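Long-range contacts in probable N-acetyl-gamma-glutamyl-phosphate reductase, chloroplastic (Oryza sativa, PDB 2CVO), which probably catalyses the NADPH-dependent reduction of N-acetyl-L-glutamyl 5-phosphate to the corresponding semialdehyde, the third of four steps from L-glutamate to N(2)-acetyl-L-ornithine in arginine biosynthesis: residues Gly309-Phe314 and Thr357-Gln362; Leu151-Arg156 and Ile175-Val180; Gly261-Met266 and Ile329-Asn334. All coordinates share one frame; numbering follows the deposited sequence.

Contact 1: residues Gly309-Phe314 and Thr357-Gln362; sequences GSNYCF and TGLQYQ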
loop_
_atom_site.group_PDB
_atom_site.type_symbol
_atom_site.label_atom_id
_atom_site.label_comp_id
_atom_site.label_asym_id
_atom_site.label_seq_id
_atom_site.Cartn_x
_atom_site.Cartn_y
_atom_site.Cartn_z
ATOM N N GLY A 309 16.021 -0.596 -5.315
ATOM C CA GLY A 309 16.517 -0.096 -6.584
ATOM C C GLY A 309 18.029 -0.077 -6.710
ATOM O O GLY A 309 18.558 0.190 -7.788
ATOM N N SER A 310 18.731 -0.363 -5.619
ATOM C CA SER A 310 20.187 -0.373 -5.651
ATOM C C SER A 310 20.686 -1.803 -5.508
ATOM O O SER A 310 19.904 -2.712 -5.217
ATOM C CB SER A 310 20.756 0.462 -4.506
ATOM O OG SER A 310 20.626 -0.233 -3.273
ATOM N N ASN A 311 21.989 -1.990 -5.710
ATOM C CA ASN A 311 22.606 -3.304 -5.587
ATOM C C ASN A 311 23.296 -3.427 -4.227
ATOM O O ASN A 311 24.221 -4.224 -4.053
ATOM C CB ASN A 311 23.631 -3.518 -6.704
ATOM C CG ASN A 311 24.115 -4.954 -6.775
ATOM O OD1 ASN A 311 23.310 -5.879 -6.891
ATOM N ND2 ASN A 311 25.436 -5.152 -6.707
ATOM N N TYR A 312 22.842 -2.634 -3.265
ATOM C CA TYR A 312 23.413 -2.659 -1.922
ATOM C C TYR A 312 22.773 -3.672 -0.990
ATOM O O TYR A 312 21.626 -4.085 -1.176
ATOM C CB TYR A 312 23.260 -1.304 -1.232
ATOM C CG TYR A 312 24.081 -0.186 -1.801
ATOM C CD1 TYR A 312 25.457 -0.318 -1.972
ATOM C CD2 TYR A 312 23.484 1.027 -2.133
ATOM C CE1 TYR A 312 26.220 0.733 -2.458
ATOM C CE2 TYR A 312 24.235 2.082 -2.618
ATOM C CZ TYR A 312 25.602 1.929 -2.778
ATOM O OH TYR A 312 26.336 2.979 -3.267
ATOM N N CYS A 313 23.545 -4.051 0.021
ATOM C CA CYS A 313 23.107 -4.935 1.092
ATOM C C CYS A 313 23.526 -4.155 2.326
ATOM O O CYS A 313 24.720 -3.920 2.529
ATOM C CB CYS A 313 23.852 -6.270 1.095
ATOM S SG CYS A 313 23.607 -7.220 2.651
ATOM N N PHE A 314 22.559 -3.714 3.124
ATOM C CA PHE A 314 22.879 -2.979 4.346
ATOM C C PHE A 314 22.689 -3.949 5.507
ATOM O O PHE A 314 21.728 -4.716 5.526
ATOM C CB PHE A 314 21.947 -1.773 4.537
ATOM C CG PHE A 314 22.216 -0.612 3.600
ATOM C CD1 PHE A 314 23.276 -0.637 2.696
ATOM C CD2 PHE A 314 21.389 0.511 3.625
ATOM C CE1 PHE A 314 23.507 0.441 1.829
ATOM C CE2 PHE A 314 21.608 1.595 2.765
ATOM C CZ PHE A 314 22.669 1.559 1.862
ATOM N N THR A 357 30.295 -1.349 -12.430
ATOM C CA THR A 357 29.890 -0.859 -13.747
ATOM C C THR A 357 28.395 -1.049 -13.973
ATOM O O THR A 357 27.897 -2.177 -13.979
ATOM C CB THR A 357 30.639 -1.589 -14.878
ATOM O OG1 THR A 357 32.051 -1.532 -14.636
ATOM C CG2 THR A 357 30.336 -0.933 -16.215
ATOM N N GLY A 358 27.689 0.064 -14.158
ATOM C CA GLY A 358 26.254 0.019 -14.382
ATOM C C GLY A 358 25.464 -0.359 -13.142
ATOM O O GLY A 358 24.287 -0.699 -13.236
ATOM N N LEU A 359 26.108 -0.289 -11.978
ATOM C CA LEU A 359 25.458 -0.651 -10.721
ATOM C C LEU A 359 25.589 0.409 -9.632
ATOM O O LEU A 359 25.540 0.086 -8.445
ATOM C CB LEU A 359 26.043 -1.968 -10.204
ATOM C CG LEU A 359 25.879 -3.171 -11.130
ATOM C CD1 LEU A 359 26.624 -4.368 -10.554
ATOM C CD2 LEU A 359 24.400 -3.484 -11.299
ATOM N N GLN A 360 25.747 1.668 -10.024
ATOM C CA GLN A 360 25.896 2.734 -9.041
ATOM C C GLN A 360 24.621 3.526 -8.759
ATOM O O GLN A 360 24.657 4.564 -8.101
ATOM C CB GLN A 360 27.030 3.665 -9.467
ATOM C CG GLN A 360 28.389 2.956 -9.446
ATOM C CD GLN A 360 29.534 3.835 -9.913
ATOM O OE1 GLN A 360 29.647 4.156 -11.099
ATOM N NE2 GLN A 360 30.386 4.235 -8.980
ATOM N N TYR A 361 23.497 3.020 -9.254
ATOM C CA TYR A 361 22.189 3.645 -9.044
ATOM C C TYR A 361 21.915 3.699 -7.538
ATOM O O TYR A 361 21.948 2.676 -6.857
ATOM C CB TYR A 361 21.125 2.803 -9.771
ATOM C CG TYR A 361 19.665 3.223 -9.642
ATOM C CD1 TYR A 361 18.928 2.952 -8.482
ATOM C CD2 TYR A 361 18.990 3.796 -10.729
ATOM C CE1 TYR A 361 17.546 3.226 -8.413
ATOM C CE2 TYR A 361 17.617 4.076 -10.674
ATOM C CZ TYR A 361 16.899 3.784 -9.517
ATOM O OH TYR A 361 15.535 4.005 -9.495
ATOM N N GLN A 362 21.679 4.898 -7.013
ATOM C CA GLN A 362 21.392 5.048 -5.592
ATOM C C GLN A 362 19.939 4.665 -5.330
ATOM O O GLN A 362 19.092 4.779 -6.209
ATOM C CB GLN A 362 21.675 6.481 -5.143
ATOM C CG GLN A 362 23.154 6.810 -5.166
ATOM C CD GLN A 362 23.953 5.866 -4.291
ATOM O OE1 GLN A 362 23.808 5.867 -3.073
ATOM N NE2 GLN A 362 24.797 5.044 -4.914
HETATM O O HOH W 1 23.098 0.290 -7.265
#

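Contact 2: residues Leu151-Arg156 and Ile175-Val180; sequences LTEVLR and IQLPLV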
loop_
_atom_site.group_PDB
_atom_site.type_symbol
_atom_site.label_atom_id
_atom_site.label_comp_id
_atom_site.label_asym_id
_atom_site.label_seq_id
_atom_site.Cartn_x
_atom_site.Cartn_y
_atom_site.Cartn_z
ATOM N N LEU A 151 28.013 -15.933 -5.311
ATOM C CA LEU A 151 27.965 -14.970 -4.216
ATOM C C LEU A 151 29.270 -14.186 -4.333
ATOM O O LEU A 151 30.286 -14.532 -3.724
ATOM C CB LEU A 151 27.865 -15.681 -2.866
ATOM C CG LEU A 151 27.563 -14.765 -1.670
ATOM C CD1 LEU A 151 26.322 -13.910 -1.957
ATOM C CD2 LEU A 151 27.354 -15.613 -0.428
ATOM N N THR A 152 29.212 -13.128 -5.139
ATOM C CA THR A 152 30.351 -12.275 -5.463
ATOM C C THR A 152 31.410 -12.025 -4.390
ATOM O O THR A 152 32.549 -12.484 -4.514
ATOM C CB THR A 152 29.870 -10.903 -6.002
ATOM O OG1 THR A 152 28.781 -11.094 -6.914
ATOM C CG2 THR A 152 30.996 -10.205 -6.745
ATOM N N GLU A 153 31.044 -11.285 -3.350
ATOM C CA GLU A 153 31.977 -10.953 -2.284
ATOM C C GLU A 153 32.629 -12.151 -1.589
ATOM O O GLU A 153 33.711 -12.024 -1.017
ATOM C CB GLU A 153 31.279 -10.090 -1.226
ATOM C CG GLU A 153 30.933 -8.666 -1.657
ATOM C CD GLU A 153 29.716 -8.577 -2.569
ATOM O OE1 GLU A 153 29.019 -9.600 -2.770
ATOM O OE2 GLU A 153 29.452 -7.463 -3.077
ATOM N N VAL A 154 31.980 -13.309 -1.649
ATOM C CA VAL A 154 32.486 -14.502 -0.981
ATOM C C VAL A 154 33.342 -15.429 -1.842
ATOM O O VAL A 154 34.286 -16.045 -1.348
ATOM C CB VAL A 154 31.313 -15.314 -0.377
ATOM C CG1 VAL A 154 31.823 -16.597 0.255
ATOM C CG2 VAL A 154 30.592 -14.472 0.665
ATOM N N LEU A 155 33.019 -15.534 -3.124
ATOM C CA LEU A 155 33.777 -16.408 -4.010
ATOM C C LEU A 155 34.313 -15.649 -5.219
ATOM O O LEU A 155 34.374 -16.189 -6.322
ATOM C CB LEU A 155 32.897 -17.576 -4.480
ATOM C CG LEU A 155 32.312 -18.520 -3.419
ATOM C CD1 LEU A 155 31.084 -17.891 -2.775
ATOM C CD2 LEU A 155 31.919 -19.842 -4.071
ATOM N N ARG A 156 34.713 -14.399 -5.000
ATOM C CA ARG A 156 35.220 -13.554 -6.075
ATOM C C ARG A 156 36.309 -14.189 -6.939
ATOM O O ARG A 156 36.248 -14.111 -8.170
ATOM C CB ARG A 156 35.724 -12.225 -5.506
ATOM C CG ARG A 156 36.288 -11.281 -6.554
ATOM C CD ARG A 156 36.632 -9.911 -5.973
ATOM N NE ARG A 156 35.443 -9.099 -5.721
ATOM C CZ ARG A 156 35.014 -8.727 -4.518
ATOM N NH1 ARG A 156 35.676 -9.089 -3.428
ATOM N NH2 ARG A 156 33.917 -7.992 -4.406
ATOM N N ILE A 175 21.531 -13.758 3.715
ATOM C CA ILE A 175 21.964 -14.539 4.869
ATOM C C ILE A 175 23.447 -14.939 4.888
ATOM O O ILE A 175 24.128 -14.767 5.900
ATOM C CB ILE A 175 21.083 -15.804 4.993
ATOM C CG1 ILE A 175 19.641 -15.374 5.294
ATOM C CG2 ILE A 175 21.635 -16.745 6.074
ATOM C CD1 ILE A 175 18.606 -16.459 5.076
ATOM N N GLN A 176 23.958 -15.465 3.780
ATOM C CA GLN A 176 25.355 -15.883 3.746
ATOM C C GLN A 176 26.371 -14.749 3.872
ATOM O O GLN A 176 27.414 -14.924 4.497
ATOM C CB GLN A 176 25.631 -16.711 2.486
ATOM C CG GLN A 176 24.895 -18.046 2.494
ATOM C CD GLN A 176 25.045 -18.827 1.199
ATOM O OE1 GLN A 176 26.014 -19.560 1.004
ATOM N NE2 GLN A 176 24.081 -18.664 0.300
ATOM N N LEU A 177 26.070 -13.587 3.299
ATOM C CA LEU A 177 26.993 -12.467 3.385
ATOM C C LEU A 177 27.419 -12.212 4.834
ATOM O O LEU A 177 28.613 -12.146 5.131
ATOM C CB LEU A 177 26.371 -11.209 2.769
ATOM C CG LEU A 177 26.380 -11.228 1.233
ATOM C CD1 LEU A 177 25.560 -10.084 0.674
ATOM C CD2 LEU A 177 27.816 -11.149 0.741
ATOM N N PRO A 178 26.457 -12.077 5.760
ATOM C CA PRO A 178 26.893 -11.839 7.141
ATOM C C PRO A 178 27.312 -13.109 7.895
ATOM O O PRO A 178 28.285 -13.091 8.649
ATOM C CB PRO A 178 25.678 -11.165 7.773
ATOM C CG PRO A 178 24.536 -11.838 7.069
ATOM C CD PRO A 178 25.005 -11.858 5.622
ATOM N N LEU A 179 26.601 -14.213 7.674
ATOM C CA LEU A 179 26.904 -15.456 8.390
ATOM C C LEU A 179 28.165 -16.233 8.013
ATOM O O LEU A 179 28.844 -16.771 8.897
ATOM C CB LEU A 179 25.709 -16.410 8.322
ATOM C CG LEU A 179 24.408 -15.937 8.970
ATOM C CD1 LEU A 179 23.460 -17.123 9.081
ATOM C CD2 LEU A 179 24.683 -15.361 10.348
ATOM N N VAL A 180 28.479 -16.304 6.723
ATOM C CA VAL A 180 29.653 -17.051 6.279
ATOM C C VAL A 180 30.966 -16.600 6.940
ATOM O O VAL A 180 31.670 -17.411 7.537
ATOM C CB VAL A 180 29.786 -17.007 4.737
ATOM C CG1 VAL A 180 31.088 -17.677 4.291
ATOM C CG2 VAL A 180 28.598 -17.724 4.107
#

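Contact 3: residues Gly261-Met266 and Ile329-Asn334; sequences GMQSTM and ISVIDN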
loop_
_atom_site.group_PDB
_atom_site.type_symbol
_atom_site.label_atom_id
_atom_site.label_comp_id
_atom_site.label_asym_id
_atom_site.label_seq_id
_atom_site.Cartn_x
_atom_site.Cartn_y
_atom_site.Cartn_z
ATOM N N GLY A 261 12.156 -5.421 -1.948
ATOM C CA GLY A 261 12.827 -5.281 -0.672
ATOM C C GLY A 261 12.800 -6.619 0.046
ATOM O O GLY A 261 11.862 -7.403 -0.112
ATOM N N MET A 262 13.833 -6.880 0.836
ATOM C CA MET A 262 13.933 -8.129 1.570
ATOM C C MET A 262 14.768 -7.917 2.826
ATOM O O MET A 262 15.770 -7.202 2.807
ATOM C CB MET A 262 14.579 -9.202 0.685
ATOM C CG MET A 262 14.975 -10.469 1.420
ATOM S SD MET A 262 15.640 -11.706 0.289
ATOM C CE MET A 262 14.129 -12.316 -0.476
ATOM N N GLN A 263 14.332 -8.525 3.921
ATOM C CA GLN A 263 15.035 -8.426 5.185
ATOM C C GLN A 263 15.158 -9.801 5.819
ATOM O O GLN A 263 14.185 -10.554 5.891
ATOM C CB GLN A 263 14.300 -7.494 6.158
ATOM C CG GLN A 263 14.801 -7.627 7.594
ATOM C CD GLN A 263 14.188 -6.623 8.556
ATOM O OE1 GLN A 263 14.069 -6.895 9.752
ATOM N NE2 GLN A 263 13.820 -5.454 8.048
ATOM N N SER A 264 16.364 -10.134 6.259
ATOM C CA SER A 264 16.595 -11.404 6.920
ATOM C C SER A 264 17.090 -11.114 8.322
ATOM O O SER A 264 18.051 -10.367 8.508
ATOM C CB SER A 264 17.632 -12.244 6.167
ATOM O OG SER A 264 17.060 -12.858 5.024
ATOM N N THR A 265 16.417 -11.684 9.314
ATOM C CA THR A 265 16.827 -11.488 10.692
ATOM C C THR A 265 17.345 -12.821 11.196
ATOM O O THR A 265 16.624 -13.822 11.205
ATOM C CB THR A 265 15.662 -11.013 11.574
ATOM O OG1 THR A 265 15.088 -9.829 11.007
ATOM C CG2 THR A 265 16.163 -10.699 12.986
ATOM N N MET A 266 18.607 -12.822 11.601
ATOM C CA MET A 266 19.258 -14.023 12.091
ATOM C C MET A 266 19.514 -13.926 13.591
ATOM O O MET A 266 20.185 -13.000 14.067
ATOM C CB MET A 266 20.567 -14.232 11.324
ATOM C CG MET A 266 20.353 -14.495 9.834
ATOM S SD MET A 266 21.589 -13.718 8.762
ATOM C CE MET A 266 20.827 -12.123 8.531
ATOM N N ILE A 329 20.819 -8.233 11.295
ATOM C CA ILE A 329 19.806 -7.835 10.322
ATOM C C ILE A 329 20.466 -7.475 8.997
ATOM O O ILE A 329 21.391 -6.665 8.950
ATOM C CB ILE A 329 18.973 -6.632 10.810
ATOM C CG1 ILE A 329 18.208 -7.011 12.079
ATOM C CG2 ILE A 329 17.983 -6.212 9.716
ATOM C CD1 ILE A 329 17.396 -5.868 12.676
ATOM N N SER A 330 19.979 -8.086 7.926
ATOM C CA SER A 330 20.519 -7.849 6.596
ATOM C C SER A 330 19.395 -7.572 5.593
ATOM O O SER A 330 18.424 -8.331 5.506
ATOM C CB SER A 330 21.320 -9.074 6.149
ATOM O OG SER A 330 21.938 -8.862 4.895
ATOM N N VAL A 331 19.533 -6.487 4.835
ATOM C CA VAL A 331 18.530 -6.126 3.841
ATOM C C VAL A 331 19.135 -5.898 2.463
ATOM O O VAL A 331 20.283 -5.462 2.337
ATOM C CB VAL A 331 17.757 -4.844 4.254
ATOM C CG1 VAL A 331 17.135 -5.032 5.634
ATOM C CG2 VAL A 331 18.690 -3.643 4.252
ATOM N N ILE A 332 18.352 -6.225 1.440
ATOM C CA ILE A 332 18.735 -6.034 0.045
ATOM C C ILE A 332 17.453 -5.873 -0.766
ATOM O O ILE A 332 16.341 -6.098 -0.265
ATOM C CB ILE A 332 19.457 -7.266 -0.569
ATOM C CG1 ILE A 332 18.574 -8.509 -0.400
ATOM C CG2 ILE A 332 20.845 -7.447 0.041
ATOM C CD1 ILE A 332 19.054 -9.732 -1.161
ATOM N N ASP A 333 17.611 -5.460 -2.017
ATOM C CA ASP A 333 16.471 -5.370 -2.913
ATOM C C ASP A 333 16.495 -6.776 -3.519
ATOM O O ASP A 333 17.448 -7.142 -4.204
ATOM C CB ASP A 333 16.704 -4.300 -3.983
ATOM C CG ASP A 333 15.572 -4.227 -4.999
ATOM O OD1 ASP A 333 15.361 -3.138 -5.571
ATOM O OD2 ASP A 333 14.903 -5.257 -5.237
ATOM N N ASN A 334 15.472 -7.573 -3.222
ATOM C CA ASN A 334 15.389 -8.948 -3.711
ATOM C C ASN A 334 15.580 -9.080 -5.220
ATOM O O ASN A 334 16.033 -10.120 -5.705
ATOM C CB ASN A 334 14.045 -9.565 -3.317
ATOM C CG ASN A 334 12.868 -8.801 -3.890
ATOM O OD1 ASN A 334 12.707 -7.603 -3.638
ATOM N ND2 ASN A 334 12.038 -9.488 -4.672
#

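Contact 1: residues Gly309-Phe314 and Thr357-Gln362
Y312 and Q362 meet tip to tip: Q362 NE2 donates to Y312 OH at 3.1 Å along an almost straight N-H...O line (176°). The hydroxyl lies in the amide plane of Q362, NE2 sits at the edge of the tyrosine ring, and the two flat groups are turned 66° apart. Bent at chi2, the glutamine folds back so that the other N-H of NE2 reaches Q360 O at 3.2 Å, and the two bonds fix the rotation of the amide. A leucine in place of Q362 would probably leave Y312 OH with T73 OG1 of the second subunit but without its amide donor, and Q360 O without this bond. Close by, S310 CB packs tightly on Y361 O at 3.4 Å, and G309 runs past at phi 86°, where a CB would be jammed against the preceding carbonyl oxygen. One water stitches the backbones together, accepting from N311 N at 3.0 Å and donating to L359 O and Y361 O. S310 OG, which also bonds V307 O, accepts from Y312 N at 3.3 Å, an ST turn that leads into strand 313-319 of the dimerisation domain's mixed sheet; the other segment belongs to the tail following helix 336-351. Y361 carries this tail to the subunit boundary, meeting Y361 of the second subunit and making a cation-pi contact with R41. The L359 side is looser: N311 ND2 only grazes L359 CD1 at 4.1 Å and bonds instead to Q345 OE1; the neighbouring Q360 is exposed.

Contact 2: residues Leu151-Arg156 and Ile175-Val180
L151 reaches across to Q176 and L177 with its two methyl branches. CD2 presses on Q176 CB at 3.6 Å, the closest approach between the segments, and CD1 meets L177 CD2 at 4.1 Å. With CG anti to the backbone N (chi1 -170°), the leucine fork opens toward the second helix and divides its branches between these neighbours. L177 CD2 is the methyl shared by three neighbours: besides L151 it touches the side of E153, lying 4.0 Å from OE1, and V154 CG2 at 4.3 Å. One turn further along, V154 CG1 faces V180 CG1 at 4.2 Å, so the valine spans from L177 to V180 with its two methyls. The join is therefore made by branched aliphatic tips, and its polar side chains find their partners elsewhere. E153 lends carbon to the contact, while its carboxylate is held by K337 in a salt bridge and by Q345 NE2. Q176 likewise contributes CB, its extended chain taking NE2 to Y149 OH. The backbone sets L151 and V154 in place, since L151 O accepts from both V154 N and L155 N. The axes of the short segments 152-156 and 175-180 come within 10.1 Å at 56°. P178, whose nitrogen cannot donate, kinks the second helix, the one that begins at C170, the active-site residue by similarity. Helix 152-161, within the NAD-binding family region, packs against this helix of the dimerisation family region. Helix 336-351 packs on the former through L151 and T152, whereas strand 262-269 and helix 231-243 pack on the latter through I175, L179 and V180.

Contact 3: residues Gly261-Met266 and Ile329-Asn334
M262 pairs with I332 and S264 with S330 as the hydrogen-bonded couples of antiparallel strands 262-269 and 325-332, alternating with the non-hydrogen-bonded pairs Q263-V331 and T265-I329. These are neighbouring central strands of the dimerisation domain's mixed sheet, with 194-200 and 313-319 on their outer sides. S264 and S330 exchange two good backbone bonds, S264 N to S330 O at 2.8 Å and S330 N to S264 O at 3.0 Å. Between M262 and I332 the exchange is uneven: I332 N reaches M262 O at 3.1 Å, but the return bond from M262 N is bent (126°) and weak. Beyond the strand ends a side chain continues the pairing, N334 OD1 accepting from G261 N at 2.8 Å; chi1 near 60° turns the amide of N334 back toward the glycine, and its ND2 is held by S202 OG. D333 OD1 takes G309 N and a salt bridge from R260, while OD2 caps L335 N ahead of helix 336-351. The apolar contacts fall on two faces. Q263 CB lies beside V331 CG1 at 3.8 Å. I329 CG2 meets the glutamine's end, and with T265 they form the face touched by N254, D196 and A223 of the third subunit. M262, S264, S330 and I332 look toward helix 170-184; there M266 CE curls onto S330 CB at 3.9 Å, and the M262 side chain crosses that of N334 at about a right angle, CE against CB. S174 takes up the hydroxyls of S264 and S330. Backbone bonds thus fix the register, while satisfied hydroxyls and methionine side chains bed the helix, the side chain of M262 about 4 Å from that of C170, the active-site residue by similarity.

Overall arrangement
All three contacts are buried, but their chemistry follows their place. Contact 3 is sheet interior, built on backbone bonds; contact 2 is helix packing through aliphatic tips; contact 1 joins irregular chain through one amide-hydroxyl bond and a water, and runs out to exposed residues. Contacts 1 and 3 share the mixed sheet, strand 313-319 lying beside 325-332, with F314 O near V331 N at 2.9 Å and D333 linking to G309. Helix 170-184 of contact 2 covers that sheet, its L179 CG 3.6 Å from M266 SD. Contact 1 faces the second subunit, contact 3 the third; contact 2 touches no other chain.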